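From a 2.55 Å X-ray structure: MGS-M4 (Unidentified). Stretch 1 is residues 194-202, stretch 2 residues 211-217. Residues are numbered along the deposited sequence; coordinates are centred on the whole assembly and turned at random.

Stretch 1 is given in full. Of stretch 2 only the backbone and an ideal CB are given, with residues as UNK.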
# COMPACT_ATOMS: atom_id res chain seq x y z
N ASP A 194 2.82 -17.78 7.79
CA ASP A 194 3.72 -16.84 8.46
C ASP A 194 3.30 -16.57 9.90
O ASP A 194 4.14 -16.39 10.78
CB ASP A 194 3.80 -15.52 7.69
CG ASP A 194 4.91 -15.51 6.65
OD1 ASP A 194 6.09 -15.58 7.05
OD2 ASP A 194 4.60 -15.42 5.45
N LEU A 195 1.99 -16.57 10.13
CA LEU A 195 1.45 -16.32 11.46
C LEU A 195 1.64 -17.53 12.37
O LEU A 195 2.07 -17.38 13.52
CB LEU A 195 -0.04 -15.96 11.36
CG LEU A 195 -0.76 -15.60 12.66
CD1 LEU A 195 0.10 -14.71 13.54
CD2 LEU A 195 -2.08 -14.92 12.35
N LEU A 196 1.32 -18.71 11.86
CA LEU A 196 1.44 -19.94 12.65
C LEU A 196 2.89 -20.31 12.91
O LEU A 196 3.19 -21.03 13.86
CB LEU A 196 0.72 -21.09 11.95
CG LEU A 196 -0.79 -20.93 11.75
CD1 LEU A 196 -1.39 -22.19 11.13
CD2 LEU A 196 -1.48 -20.59 13.06
N SER A 197 3.79 -19.82 12.07
CA SER A 197 5.21 -20.13 12.20
C SER A 197 5.94 -19.07 13.03
O SER A 197 7.11 -19.24 13.37
CB SER A 197 5.87 -20.25 10.83
OG SER A 197 5.86 -19.01 10.15
N ASN A 198 5.24 -17.98 13.34
CA ASN A 198 5.85 -16.87 14.07
C ASN A 198 6.26 -17.27 15.48
O ASN A 198 5.43 -17.67 16.29
CB ASN A 198 4.88 -15.69 14.12
CG ASN A 198 5.52 -14.44 14.71
OD1 ASN A 198 5.52 -14.24 15.92
ND2 ASN A 198 6.08 -13.60 13.85
N GLU A 199 7.56 -17.15 15.76
CA GLU A 199 8.11 -17.52 17.05
C GLU A 199 7.52 -16.71 18.20
O GLU A 199 7.20 -17.25 19.26
CB GLU A 199 9.63 -17.34 17.05
CG GLU A 199 10.25 -17.61 18.40
CD GLU A 199 11.70 -17.20 18.46
OE1 GLU A 199 12.08 -16.26 17.73
OE2 GLU A 199 12.46 -17.82 19.23
N THR A 200 7.39 -15.40 17.99
CA THR A 200 6.86 -14.51 19.01
C THR A 200 5.40 -14.84 19.30
O THR A 200 5.00 -14.94 20.46
CB THR A 200 6.98 -13.04 18.59
OG1 THR A 200 8.35 -12.73 18.31
CG2 THR A 200 6.47 -12.12 19.69
N MET A 201 4.61 -15.02 18.25
CA MET A 201 3.21 -15.40 18.40
C MET A 201 3.08 -16.76 19.07
O MET A 201 2.16 -16.99 19.87
CB MET A 201 2.50 -15.43 17.04
CG MET A 201 2.33 -14.07 16.38
SD MET A 201 1.38 -12.90 17.38
CE MET A 201 2.70 -11.83 17.95
N ALA A 202 3.99 -17.67 18.74
CA ALA A 202 3.96 -19.02 19.28
C ALA A 202 4.31 -19.03 20.77
O ALA A 202 3.76 -19.82 21.54
CB ALA A 202 4.90 -19.93 18.51
N UNK A 211 -4.30 -20.63 21.38
CA UNK A 211 -3.74 -20.91 20.07
C UNK A 211 -3.23 -19.61 19.47
O UNK A 211 -3.63 -18.52 19.89
CB UNK A 211 -4.77 -21.57 19.16
N UNK A 212 -2.34 -19.72 18.49
CA UNK A 212 -1.80 -18.54 17.81
C UNK A 212 -2.89 -17.65 17.18
O UNK A 212 -2.83 -16.43 17.32
CB UNK A 212 -0.82 -18.98 16.73
N UNK A 213 -3.89 -18.24 16.49
CA UNK A 213 -4.96 -17.37 15.98
C UNK A 213 -5.71 -16.61 17.08
O UNK A 213 -5.93 -15.41 16.93
CB UNK A 213 -5.96 -18.21 15.18
N UNK A 214 -6.08 -17.30 18.15
CA UNK A 214 -6.78 -16.69 19.28
C UNK A 214 -6.02 -15.48 19.81
O UNK A 214 -6.61 -14.50 20.27
CB UNK A 214 -6.98 -17.71 20.40
N UNK A 215 -4.69 -15.56 19.72
CA UNK A 215 -3.82 -14.47 20.12
C UNK A 215 -3.94 -13.26 19.21
O UNK A 215 -4.21 -12.15 19.68
CB UNK A 215 -2.37 -14.95 20.15
N UNK A 216 -3.74 -13.48 17.91
CA UNK A 216 -3.79 -12.41 16.92
C UNK A 216 -5.13 -11.69 16.97
O UNK A 216 -5.21 -10.48 16.76
CB UNK A 216 -3.54 -12.97 15.52
N UNK A 217 -6.18 -12.45 17.26
CA UNK A 217 -7.52 -11.90 17.39
C UNK A 217 -7.62 -11.01 18.63
O UNK A 217 -8.10 -9.88 18.55
CB UNK A 217 -8.55 -13.03 17.46

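Position 211 has phi/psi of -92/160 just before a helix, and its CA-to-CB bond points away from stretch 1. The extended backbone there marks an N-cap, suited to Ser, Thr, Asp or Asn, each able to accept from a free amide of the first turn. The residue is Thr211, whose OG1 accepts a weak capping bond from the backbone N of the residue at 214, at 3.4 Å.

Position 212 decides the contact. The backbone is helical (-57/-44), CA-to-CB points toward stretch 1, and the ideal CB lies 4.1 Å from Leu196 CD2, 4.6 Å from Leu195 O and 4.8 Å from Met201 O. The surroundings are mostly aliphatic and carry no charge, so a medium-sized apolar side chain suits: Ile, Leu, Val or Met. The residue is Ile212, with chi1 m and chi2 t, a knob among Leu195, Leu196, Met201 and Ala202. Its CG2 lies 3.8 Å from Leu195 CG and 4.0 Å from Met201 CB, while CD1 reaches 3.9 Å from Ala202 CB and packs closely on backbone, 3.2 Å from Leu196 O.

At 213, CA-to-CB runs sideways and the ideal CB is 5.5 Å from Leu196 CD2. Many residues could fit; in the first turn of a helix, where the amide need not donate to a preceding carbonyl of the helix, proline is also acceptable. Pro213 places its CD 4.0 Å from Leu196 CD2, adding an apolar contact.

Position 214 is out of reach of stretch 1, which therefore sets no preference. Gln214 folds back on the cap: its OE1 accepts from Thr211 N at 2.9 Å, with an N-H...acceptor angle of 168°.

At 215, CA-to-CB points toward stretch 1, but the ideal CB is still 5.0 Å from Met201 O. That spacing leaves room for a branched or longer apolar chain, such as Val, Ile, Leu or Met. In Ile215 (chi1 m, chi2 m), CG2 lies 4.0 Å from Met201 SD, while the end of the side chain leads away.

At 216 the ideal CB points toward stretch 1 and is already 4.0 Å from Leu195 CD2. A small residue, Ala or perhaps Ser, fits this spacing without further reach. Ala216 makes its apolar contact through CB, at that same 4.0 Å from Leu195 CD2.

Position 217 is again out of reach, its identity left open; Ile217 N donates to Pro213 O at 3.0 Å, continuing the helix.

Stretch 2 (211-217) TIPQIAI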
# COMPACT_ATOMS: atom_id res chain seq x y z
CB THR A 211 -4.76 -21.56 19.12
OG1 THR A 211 -5.75 -20.59 18.75
CG2 THR A 211 -5.44 -22.74 19.79
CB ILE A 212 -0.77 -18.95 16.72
CG1 ILE A 212 0.51 -19.47 17.38
CG2 ILE A 212 -0.45 -17.78 15.81
CD1 ILE A 212 1.63 -19.77 16.41
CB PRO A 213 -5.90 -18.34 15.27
CG PRO A 213 -5.03 -19.47 14.88
CD PRO A 213 -4.05 -19.62 16.00
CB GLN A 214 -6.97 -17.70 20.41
CG GLN A 214 -8.02 -18.76 20.13
CD GLN A 214 -8.13 -19.77 21.25
OE1 GLN A 214 -7.13 -20.17 21.85
NE2 GLN A 214 -9.36 -20.20 21.54
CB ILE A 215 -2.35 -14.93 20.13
CG1 ILE A 215 -2.10 -15.89 21.30
CG2 ILE A 215 -1.42 -13.74 20.13
CD1 ILE A 215 -2.84 -15.51 22.58
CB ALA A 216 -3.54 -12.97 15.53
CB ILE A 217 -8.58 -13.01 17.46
CG1 ILE A 217 -8.59 -13.80 16.15
CG2 ILE A 217 -9.96 -12.43 17.73
CD1 ILE A 217 -9.44 -15.05 16.20
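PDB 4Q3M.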